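Local coordinates for uncharacterized protein (Thermus thermophilus HB8, PDB 4WVA), which hydrolyses mannosylglycerate to mannose and glycerate, and very likely glucosylglycerate to glucose and glycerate, as a GH63 glycosidase with an (alpha/alpha)6 barrel, at residues E324-K329 / S336-S341; A330-P335 / K379-A384; F138-Y143 / P259-E264; A244-Y249 / R268-L273. All coordinates share one frame; numbering follows the deposited sequence. Where two conformers were deposited one is given.

Contact 1: residues E324-K329 / S336-S341; sequences ERWGEK and SVDPTS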
# COMPACT_ATOMS: atom_id res chain seq x y z
N GLU A 324 -18.21 15.07 7.22
CA GLU A 324 -18.59 16.48 7.35
C GLU A 324 -19.98 16.72 6.74
O GLU A 324 -20.82 17.38 7.35
CB GLU A 324 -17.54 17.37 6.70
CG GLU A 324 -17.85 18.87 6.79
CD GLU A 324 -16.76 19.75 6.19
OE1 GLU A 324 -15.56 19.39 6.29
OE2 GLU A 324 -17.11 20.82 5.62
N ARG A 325 -20.24 16.15 5.56
CA ARG A 325 -21.59 16.26 4.94
C ARG A 325 -22.69 15.73 5.85
O ARG A 325 -23.72 16.38 6.02
CB ARG A 325 -21.67 15.52 3.61
CG ARG A 325 -20.84 16.11 2.51
CD ARG A 325 -21.24 15.61 1.14
NE ARG A 325 -20.31 16.14 0.16
CZ ARG A 325 -19.16 15.56 -0.19
NH1 ARG A 325 -18.80 14.38 0.31
NH2 ARG A 325 -18.38 16.17 -1.07
N TRP A 326 -22.47 14.57 6.46
CA TRP A 326 -23.48 14.00 7.35
C TRP A 326 -23.71 14.93 8.52
O TRP A 326 -24.85 15.08 8.98
CB TRP A 326 -23.09 12.59 7.82
CG TRP A 326 -23.05 11.60 6.73
CD1 TRP A 326 -23.03 11.85 5.38
CD2 TRP A 326 -22.99 10.17 6.86
NE1 TRP A 326 -22.97 10.67 4.68
CE2 TRP A 326 -22.94 9.62 5.57
CE3 TRP A 326 -22.98 9.30 7.96
CZ2 TRP A 326 -22.89 8.24 5.33
CZ3 TRP A 326 -22.95 7.92 7.72
CH2 TRP A 326 -22.91 7.41 6.42
N GLY A 327 -22.65 15.57 8.99
CA GLY A 327 -22.71 16.57 10.05
C GLY A 327 -23.42 17.87 9.69
O GLY A 327 -23.78 18.63 10.58
N GLU A 328 -23.65 18.12 8.41
CA GLU A 328 -24.47 19.27 7.97
C GLU A 328 -25.95 19.02 8.26
O GLU A 328 -26.74 19.97 8.30
CB GLU A 328 -24.31 19.52 6.47
CG GLU A 328 -22.91 19.92 6.02
CD GLU A 328 -22.82 20.19 4.52
OE1 GLU A 328 -23.77 19.84 3.78
OE2 GLU A 328 -21.81 20.75 4.05
N LYS A 329 -26.34 17.75 8.41
CA LYS A 329 -27.74 17.36 8.57
C LYS A 329 -28.11 16.79 9.94
O LYS A 329 -29.28 16.84 10.33
CB LYS A 329 -28.12 16.36 7.48
CG LYS A 329 -28.19 16.98 6.09
CD LYS A 329 -29.06 18.22 6.09
CE LYS A 329 -29.54 18.59 4.70
NZ LYS A 329 -30.53 19.69 4.77
N SER A 336 -25.75 6.13 11.69
CA SER A 336 -25.49 4.81 11.12
C SER A 336 -25.79 4.72 9.62
O SER A 336 -25.32 3.80 8.96
CB SER A 336 -26.16 3.71 11.94
OG SER A 336 -27.52 4.01 12.27
N VAL A 337 -26.59 5.65 9.13
CA VAL A 337 -26.79 5.80 7.69
C VAL A 337 -26.82 7.27 7.34
O VAL A 337 -27.14 8.13 8.17
CB VAL A 337 -28.07 5.11 7.15
CG1 VAL A 337 -28.09 3.64 7.51
CG2 VAL A 337 -29.32 5.81 7.65
N ASP A 338 -26.44 7.56 6.09
CA ASP A 338 -26.45 8.91 5.56
C ASP A 338 -27.81 9.56 5.89
O ASP A 338 -28.86 9.02 5.52
CB ASP A 338 -26.22 8.81 4.04
CG ASP A 338 -26.19 10.16 3.33
OD1 ASP A 338 -26.57 11.20 3.90
OD2 ASP A 338 -25.79 10.16 2.15
N PRO A 339 -27.79 10.70 6.59
CA PRO A 339 -29.05 11.31 7.01
C PRO A 339 -29.92 11.81 5.85
O PRO A 339 -31.11 12.11 6.07
CB PRO A 339 -28.63 12.47 7.92
CG PRO A 339 -27.18 12.67 7.71
CD PRO A 339 -26.62 11.39 7.16
N THR A 340 -29.35 11.89 4.65
CA THR A 340 -30.14 12.21 3.45
C THR A 340 -30.65 10.98 2.71
O THR A 340 -31.34 11.12 1.70
CB THR A 340 -29.36 13.09 2.44
OG1 THR A 340 -28.24 12.37 1.91
CG2 THR A 340 -28.88 14.35 3.09
N SER A 341 -30.32 9.78 3.19
CA SER A 341 -30.80 8.56 2.56
C SER A 341 -32.31 8.48 2.71
O SER A 341 -32.84 8.82 3.77
CB SER A 341 -30.17 7.31 3.18
OG SER A 341 -30.79 6.12 2.72
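A CH-pi contact joins W326, late in helix 313-327, to D338 and P339 of the loop that leads on toward helix 356-368. The loop lies across one face of the indole and uses both of its rings: D338 CA sits 3.7 Å from the centroid of the W326 six-membered ring, 16° off the normal, while P339 CD is 3.9 Å from the centroid of the W326 five-membered ring. With CG anti to the backbone N (chi1 -180°), the D338 side chain runs along the indole toward NE1, and its carboxylate lies nearly flat over the pyrrole side, the planes 19° apart. This is van der Waals contact, D338 CG being 3.5 Å from W326 NE1 without a hydrogen bond between them; that N-H is given to E322. D338 OD1 is engaged inside its own loop: the bond from T340 N (3.0 Å) closes an Asx turn at the start of the type I turn D338-S341, and T340 OG1 (2.8 Å) adds a second donor from the same face of the carboxylate. Alongside, P339 CG touches K329 CB at 3.8 Å. With an alanine in place of W326, D338 and P339 would probably face a gap and E322 would lose its indole partner. Around the contact, F303 meets W326 edge-to-face, and backbone bonds tie S336 and D338 to S300 and K298, between strand 293-294 and helix 305-308.

Contact 2: residues A330-P335 / K379-A384; sequences ARYLLP and KADALA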
# COMPACT_ATOMS: atom_id res chain seq x y z
N ALA A 330 -27.12 16.24 10.65
CA ALA A 330 -27.34 15.69 11.99
C ALA A 330 -26.50 16.44 13.00
O ALA A 330 -25.31 16.68 12.77
CB ALA A 330 -26.98 14.21 12.01
N ARG A 331 -27.07 16.78 14.15
CA ARG A 331 -26.31 17.42 15.22
C ARG A 331 -25.17 16.54 15.72
O ARG A 331 -24.08 17.02 15.99
CB ARG A 331 -27.22 17.81 16.40
CG ARG A 331 -26.50 18.17 17.71
CD ARG A 331 -25.45 19.29 17.64
NE ARG A 331 -24.68 19.41 18.89
CZ ARG A 331 -23.53 18.78 19.17
NH1 ARG A 331 -22.93 17.97 18.29
NH2 ARG A 331 -22.95 18.99 20.36
N TYR A 332 -25.45 15.25 15.87
CA TYR A 332 -24.50 14.31 16.46
C TYR A 332 -23.97 13.36 15.41
O TYR A 332 -24.75 12.72 14.72
CB TYR A 332 -25.16 13.50 17.58
CG TYR A 332 -25.58 14.36 18.75
CD1 TYR A 332 -26.90 14.70 18.93
CD2 TYR A 332 -24.64 14.85 19.64
CE1 TYR A 332 -27.29 15.49 19.99
CE2 TYR A 332 -25.02 15.67 20.70
CZ TYR A 332 -26.36 15.98 20.86
OH TYR A 332 -26.77 16.78 21.93
N LEU A 333 -22.65 13.31 15.26
CA LEU A 333 -22.00 12.30 14.44
C LEU A 333 -21.78 11.08 15.31
O LEU A 333 -21.71 11.20 16.53
CB LEU A 333 -20.64 12.80 13.93
CG LEU A 333 -20.66 13.91 12.87
CD1 LEU A 333 -19.23 14.24 12.48
CD2 LEU A 333 -21.48 13.52 11.66
N LEU A 334 -21.70 9.88 14.73
CA LEU A 334 -21.86 9.57 13.31
C LEU A 334 -23.15 8.77 13.15
O LEU A 334 -23.28 7.69 13.70
CB LEU A 334 -20.70 8.70 12.87
CG LEU A 334 -20.60 8.34 11.39
CD1 LEU A 334 -20.26 9.55 10.54
CD2 LEU A 334 -19.54 7.25 11.22
N PRO A 335 -24.13 9.30 12.39
CA PRO A 335 -25.32 8.46 12.18
C PRO A 335 -24.97 7.17 11.45
O PRO A 335 -23.99 7.12 10.69
CB PRO A 335 -26.25 9.33 11.32
CG PRO A 335 -25.47 10.51 10.93
CD PRO A 335 -24.21 10.60 11.73
N LYS A 379 -15.43 11.79 19.15
CA LYS A 379 -15.31 11.61 20.60
C LYS A 379 -16.22 12.54 21.39
O LYS A 379 -16.97 12.11 22.27
CB LYS A 379 -13.88 11.83 21.04
CG LYS A 379 -13.65 11.58 22.53
CD LYS A 379 -12.21 11.81 22.92
CE LYS A 379 -12.07 11.66 24.43
NZ LYS A 379 -10.68 11.93 24.88
N ALA A 380 -16.15 13.83 21.10
CA ALA A 380 -16.96 14.79 21.84
C ALA A 380 -18.46 14.47 21.73
O ALA A 380 -19.18 14.51 22.72
CB ALA A 380 -16.68 16.19 21.32
N ASP A 381 -18.93 14.15 20.53
CA ASP A 381 -20.33 13.79 20.37
C ASP A 381 -20.70 12.53 21.16
O ASP A 381 -21.72 12.49 21.84
CB ASP A 381 -20.69 13.64 18.89
CG ASP A 381 -20.84 14.97 18.19
OD1 ASP A 381 -20.72 16.04 18.86
OD2 ASP A 381 -21.06 14.98 16.95
N ALA A 382 -19.87 11.49 21.06
CA ALA A 382 -20.12 10.27 21.84
C ALA A 382 -20.22 10.55 23.34
O ALA A 382 -21.15 10.09 24.01
CB ALA A 382 -19.04 9.24 21.57
N LEU A 383 -19.27 11.32 23.86
CA LEU A 383 -19.24 11.62 25.30
C LEU A 383 -20.41 12.51 25.74
O LEU A 383 -21.01 12.28 26.78
CB LEU A 383 -17.89 12.19 25.72
CG LEU A 383 -16.69 11.26 25.51
CD1 LEU A 383 -15.46 11.90 26.09
CD2 LEU A 383 -16.88 9.88 26.12
N ALA A 384 -20.76 13.50 24.91
CA ALA A 384 -21.92 14.37 25.16
C ALA A 384 -23.22 13.57 25.24
O ALA A 384 -24.05 13.77 26.14
CB ALA A 384 -22.02 15.44 24.09
O HOH W 1 -20.57 17.45 21.23
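D381, on helix 372-389, reaches into the loop 330-335 and engages three consecutive residues, R331, Y332 and L333, with one carboxylate. The ionic part is a salt bridge: R331 NH1 donates to D381 OD1 at 3.0 Å. The acceptor lies nearly in the guanidinium plane, but the donor stands well above the carboxylate plane, the two planes being 55° apart. Water reinforces the pair, accepting from R331 NH2 at 3.0 Å and donating to D381 OD1 at 2.8 Å, so that OD1 has two donors. The backbone supplies the second kind of bond. L333 N meets D381 OD2 at 2.9 Å, nearly straight at 167°, on the anti side of the carboxylate. OD2 also forms a salt bridge with R377 NE, one turn back along the same helix, and R377 NH2 in turn holds R331 O, so R377 ties the helix carboxylate and the loop backbone together. Van der Waals contact completes the account. The Y332 ring presents its edge to the carboxylate, CD2 lying 4.1 Å from D381 CG, and its CE2 sits under the R331 guanidinium, 3.7 Å from that plane. R331 can fold back in this way because its chain, extended at first, bends at chi2 (56°). The L333-L334 peptide is cis, and L334 packs among L378 of helix 372-389, N359 of helix 356-368 and W326 of helix 313-327, while Y332 pairs through its backbone with P397, just beyond strand 394-395.

Contact 3: residues F138-Y143 / P259-E264; sequences FHRWLY and PYEIEE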
# COMPACT_ATOMS: atom_id res chain seq x y z
N PHE A 138 -9.87 -19.28 14.67
CA PHE A 138 -11.06 -18.55 14.29
C PHE A 138 -10.86 -17.87 12.91
O PHE A 138 -11.71 -17.97 12.03
CB PHE A 138 -11.42 -17.53 15.39
CG PHE A 138 -12.58 -16.61 15.05
CD1 PHE A 138 -13.66 -17.03 14.28
CD2 PHE A 138 -12.60 -15.32 15.56
CE1 PHE A 138 -14.71 -16.19 14.00
CE2 PHE A 138 -13.66 -14.48 15.30
CZ PHE A 138 -14.72 -14.90 14.52
N HIS A 139 -9.74 -17.18 12.74
CA HIS A 139 -9.46 -16.53 11.47
C HIS A 139 -9.38 -17.59 10.36
O HIS A 139 -9.93 -17.41 9.28
CB HIS A 139 -8.17 -15.73 11.55
CG HIS A 139 -8.29 -14.41 12.26
ND1 HIS A 139 -8.93 -14.23 13.47
CD2 HIS A 139 -7.83 -13.19 11.91
CE1 HIS A 139 -8.85 -12.96 13.83
NE2 HIS A 139 -8.16 -12.31 12.91
N ARG A 140 -8.73 -18.71 10.65
CA ARG A 140 -8.64 -19.78 9.66
C ARG A 140 -10.02 -20.30 9.24
O ARG A 140 -10.26 -20.53 8.06
CB ARG A 140 -7.79 -20.91 10.20
CG ARG A 140 -7.56 -22.01 9.20
CD ARG A 140 -6.72 -23.09 9.82
NE ARG A 140 -5.39 -22.60 10.19
CZ ARG A 140 -4.87 -22.61 11.40
NH1 ARG A 140 -5.54 -23.08 12.45
NH2 ARG A 140 -3.62 -22.17 11.56
N TRP A 141 -10.92 -20.49 10.22
CA TRP A 141 -12.29 -20.88 9.95
C TRP A 141 -12.98 -19.88 9.03
O TRP A 141 -13.70 -20.27 8.11
CB TRP A 141 -13.07 -21.08 11.27
CG TRP A 141 -14.47 -21.45 11.00
CD1 TRP A 141 -14.94 -22.72 10.79
CD2 TRP A 141 -15.58 -20.58 10.82
NE1 TRP A 141 -16.28 -22.68 10.50
CE2 TRP A 141 -16.70 -21.38 10.51
CE3 TRP A 141 -15.75 -19.19 10.90
CZ2 TRP A 141 -17.96 -20.85 10.29
CZ3 TRP A 141 -17.01 -18.66 10.67
CH2 TRP A 141 -18.09 -19.49 10.36
N LEU A 142 -12.82 -18.59 9.31
CA LEU A 142 -13.45 -17.59 8.49
C LEU A 142 -13.10 -17.76 7.01
O LEU A 142 -13.99 -17.79 6.18
CB LEU A 142 -13.09 -16.17 8.98
CG LEU A 142 -13.72 -15.70 10.28
CD1 LEU A 142 -13.05 -14.42 10.75
CD2 LEU A 142 -15.22 -15.48 10.14
N TYR A 143 -11.82 -17.90 6.68
CA TYR A 143 -11.43 -18.07 5.27
C TYR A 143 -11.86 -19.42 4.71
O TYR A 143 -12.34 -19.50 3.58
CB TYR A 143 -9.94 -17.84 5.08
CG TYR A 143 -9.60 -16.41 5.37
CD1 TYR A 143 -9.98 -15.41 4.50
CD2 TYR A 143 -8.96 -16.05 6.55
CE1 TYR A 143 -9.70 -14.09 4.77
CE2 TYR A 143 -8.69 -14.73 6.84
CZ TYR A 143 -9.05 -13.76 5.95
OH TYR A 143 -8.81 -12.43 6.21
N PRO A 259 4.03 -16.33 11.23
CA PRO A 259 2.83 -15.65 10.75
C PRO A 259 2.61 -15.72 9.24
O PRO A 259 1.86 -14.91 8.71
CB PRO A 259 3.08 -14.19 11.16
CG PRO A 259 4.56 -14.06 11.22
CD PRO A 259 5.19 -15.42 11.17
N TYR A 260 3.26 -16.66 8.55
CA TYR A 260 3.24 -16.68 7.08
C TYR A 260 1.80 -16.72 6.58
O TYR A 260 1.45 -15.99 5.65
CB TYR A 260 4.04 -17.90 6.57
CG TYR A 260 4.47 -17.88 5.12
CD1 TYR A 260 3.88 -18.73 4.18
CD2 TYR A 260 5.53 -17.08 4.70
CE1 TYR A 260 4.30 -18.75 2.86
CE2 TYR A 260 5.96 -17.10 3.38
CZ TYR A 260 5.34 -17.93 2.47
OH TYR A 260 5.77 -17.94 1.15
N GLU A 261 0.98 -17.54 7.23
CA GLU A 261 -0.44 -17.72 6.89
C GLU A 261 -1.20 -16.39 7.00
O GLU A 261 -1.96 -15.99 6.12
CB GLU A 261 -1.05 -18.74 7.83
CG GLU A 261 -2.43 -19.24 7.43
CD GLU A 261 -2.94 -20.37 8.31
OE1 GLU A 261 -4.00 -20.95 7.97
OE2 GLU A 261 -2.32 -20.70 9.34
N ILE A 262 -0.95 -15.70 8.10
CA ILE A 262 -1.60 -14.42 8.39
C ILE A 262 -1.18 -13.35 7.37
O ILE A 262 -1.99 -12.53 6.94
CB ILE A 262 -1.25 -13.93 9.81
CG1 ILE A 262 -1.59 -14.97 10.88
CG2 ILE A 262 -2.00 -12.64 10.12
CD1 ILE A 262 -0.92 -14.70 12.21
N GLU A 263 0.09 -13.37 6.96
CA GLU A 263 0.57 -12.43 5.96
C GLU A 263 -0.25 -12.54 4.66
O GLU A 263 -0.58 -11.53 4.05
CB GLU A 263 2.05 -12.65 5.65
CG GLU A 263 2.99 -12.41 6.83
CD GLU A 263 4.34 -13.09 6.66
OE1 GLU A 263 4.71 -13.42 5.51
OE2 GLU A 263 5.01 -13.31 7.67
N GLU A 264 -0.57 -13.76 4.25
CA GLU A 264 -1.38 -13.95 3.05
C GLU A 264 -2.77 -13.36 3.23
O GLU A 264 -3.28 -12.69 2.33
CB GLU A 264 -1.47 -15.43 2.66
CG GLU A 264 -0.13 -16.13 2.72
CD GLU A 264 0.04 -17.25 1.71
OE1 GLU A 264 -0.98 -17.72 1.15
OE2 GLU A 264 1.21 -17.65 1.49
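R140 and E261 form a side-on, two-bond salt bridge. The arginine offers the edge that carries NE: NE donates to E261 OE1 at 3.1 Å and NH2 to E261 OE2 at 3.0 Å, one nitrogen to each oxygen. Both bonds are close to straight, at 163° and 164°. Each oxygen is met on its syn side, and the two groups are nearly coplanar, the favourable bidentate geometry. R140 runs out extended and then bends at chi3 (-63°), turning its NE edge to the neighbouring helix, whereas E261 comes across fully extended. The pair spans helices 121-146 and 260-275 at the surface of a protein built on an (alpha/alpha)6 barrel, and the facing backbones remain well apart, the CA atoms of R140 and E261 being 8.9 Å from each other. E261 belongs to the first turn of its helix, whose N-terminal end would be expected to favour a negative charge; Y260 N there is bonded to D258. A glutamine in place of E261 would probably leave the R140 charge without its mate and one of the two N-H groups used here without an acceptor. Deeper between the helices, the Y143 ring stacks on W265. At the subunit interface, Y260 makes a cation-pi contact with R150 of the second subunit.

Contact 4: residues A244-Y249 / R268-L273; sequences ANRDLY and RGEVGL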
# COMPACT_ATOMS: atom_id res chain seq x y z
N ALA A 244 -7.93 -6.79 12.36
CA ALA A 244 -7.64 -7.85 13.28
C ALA A 244 -6.49 -8.73 12.77
O ALA A 244 -5.66 -9.15 13.57
CB ALA A 244 -8.89 -8.68 13.54
N ASN A 245 -6.45 -9.00 11.47
CA ASN A 245 -5.31 -9.72 10.86
C ASN A 245 -3.97 -9.00 11.07
O ASN A 245 -2.97 -9.62 11.44
CB ASN A 245 -5.50 -9.94 9.36
CG ASN A 245 -6.48 -11.05 9.04
OD1 ASN A 245 -6.59 -12.03 9.77
ND2 ASN A 245 -7.19 -10.91 7.94
N ARG A 246 -3.96 -7.69 10.85
CA ARG A 246 -2.75 -6.91 11.10
C ARG A 246 -2.30 -7.03 12.55
O ARG A 246 -1.10 -7.16 12.85
CB ARG A 246 -3.00 -5.42 10.78
CG ARG A 246 -3.29 -5.17 9.32
CD ARG A 246 -2.08 -4.81 8.53
NE ARG A 246 -2.42 -4.49 7.14
CZ ARG A 246 -1.51 -4.21 6.22
NH1 ARG A 246 -0.22 -4.19 6.56
NH2 ARG A 246 -1.88 -3.96 4.96
N ASP A 247 -3.26 -6.97 13.47
CA ASP A 247 -2.93 -7.07 14.88
C ASP A 247 -2.53 -8.49 15.31
O ASP A 247 -1.65 -8.66 16.17
CB ASP A 247 -4.07 -6.50 15.73
CG ASP A 247 -4.23 -5.01 15.55
OD1 ASP A 247 -3.19 -4.35 15.31
OD2 ASP A 247 -5.36 -4.51 15.59
N LEU A 248 -3.15 -9.50 14.71
CA LEU A 248 -2.78 -10.89 14.93
C LEU A 248 -1.36 -11.19 14.45
O LEU A 248 -0.62 -11.93 15.11
CB LEU A 248 -3.78 -11.84 14.27
CG LEU A 248 -3.65 -13.31 14.66
CD1 LEU A 248 -3.93 -13.52 16.15
CD2 LEU A 248 -4.60 -14.13 13.81
N TYR A 249 -0.99 -10.61 13.31
CA TYR A 249 0.37 -10.69 12.79
C TYR A 249 1.37 -10.17 13.84
O TYR A 249 2.38 -10.80 14.14
CB TYR A 249 0.50 -9.89 11.49
CG TYR A 249 1.95 -9.69 11.09
CD1 TYR A 249 2.62 -10.64 10.32
CD2 TYR A 249 2.66 -8.58 11.52
CE1 TYR A 249 3.95 -10.49 9.99
CE2 TYR A 249 4.01 -8.43 11.20
CZ TYR A 249 4.64 -9.38 10.44
OH TYR A 249 5.98 -9.21 10.13
N ARG A 268 -3.92 -10.29 0.67
CA ARG A 268 -5.12 -10.52 -0.15
C ARG A 268 -6.31 -9.72 0.35
O ARG A 268 -7.13 -9.26 -0.44
CB ARG A 268 -5.40 -12.02 -0.27
CG ARG A 268 -4.24 -12.74 -0.93
CD ARG A 268 -4.36 -14.24 -1.07
NE ARG A 268 -3.06 -14.82 -1.49
CZ ARG A 268 -2.59 -14.86 -2.75
NH1 ARG A 268 -3.29 -14.39 -3.78
NH2 ARG A 268 -1.40 -15.41 -2.98
N GLY A 269 -6.41 -9.52 1.67
CA GLY A 269 -7.46 -8.71 2.23
C GLY A 269 -7.36 -7.25 1.91
O GLY A 269 -8.39 -6.56 1.81
N GLU A 270 -6.14 -6.75 1.75
CA GLU A 270 -5.95 -5.36 1.40
C GLU A 270 -6.47 -5.12 -0.01
O GLU A 270 -7.11 -4.10 -0.30
CB GLU A 270 -4.46 -5.01 1.48
CG GLU A 270 -4.20 -3.53 1.26
CD GLU A 270 -2.82 -3.13 1.68
OE1 GLU A 270 -2.00 -4.03 2.00
OE2 GLU A 270 -2.55 -1.91 1.68
N VAL A 271 -6.19 -6.07 -0.91
CA VAL A 271 -6.69 -5.98 -2.28
C VAL A 271 -8.22 -5.98 -2.26
O VAL A 271 -8.84 -5.13 -2.86
CB VAL A 271 -6.20 -7.13 -3.16
CG1 VAL A 271 -6.90 -7.09 -4.52
CG2 VAL A 271 -4.69 -7.08 -3.31
N GLY A 272 -8.80 -6.93 -1.53
CA GLY A 272 -10.26 -7.06 -1.47
C GLY A 272 -10.95 -5.84 -0.88
O GLY A 272 -11.92 -5.33 -1.43
N LEU A 273 -10.45 -5.37 0.25
CA LEU A 273 -11.16 -4.28 0.92
C LEU A 273 -11.14 -3.02 0.08
O LEU A 273 -12.15 -2.33 -0.03
CB LEU A 273 -10.57 -4.01 2.33
CG LEU A 273 -11.45 -3.16 3.26
CD1 LEU A 273 -12.74 -3.87 3.60
CD2 LEU A 273 -10.70 -2.78 4.52
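R246 extends from helix 235-254 to E270 of helix 260-275, a single charged pair spanning two helices whose backbones do not meet here. Taken in order, the second segment divides its work between this pair, the interior and the trimer. R268 turns to another chain, its NH1 forming a salt bridge with E263 of the third subunit. E270 then carries the contact: with CG anti to N (chi1 -174°) and the rest extended, it brings OE1 to 3.0 Å from R246 NH2. The grip is one-sided, since OE2 is 3.9 Å from that same R246 NH2, and the guanidinium and carboxylate planes stand 73° apart, an ionic approach rather than a bidentate one. R246 bends at chi2 to get there, and its side chain touches I266. V271 packs on I266 of the third subunit. L273 returns to helix 235-254, against N238 and A239. The two successive helices, running in roughly opposite directions and joined by a short connection, form an alpha-alpha hairpin, an arrangement consistent with the (alpha/alpha)6 barrel and the six-hairpin clan of this domain.

How the contacts relate
The four contacts form two touching pairs, and contacts 2 and 3 lie on opposite sides of the chain's centre, about 35 Å apart between centres. Contacts 1 and 2, with centres about 12 Å apart, share the loop after helix 313-327: W326 CZ3 packs 3.2 Å from P335 O, and L333 CD2 lies 3.6 Å from G327 N. Contacts 3 and 4, about 9 Å apart between centres, share helix 260-275 and are joined by a probable hydrogen bond, Y143 OH to N245 ND2 (2.8 Å). Contact 1 is nearest the active site: the V337 side chain lies about 6 Å from that of W350, a likely substrate-binding residue, and about 12 Å from that of D165, the probable proton donor.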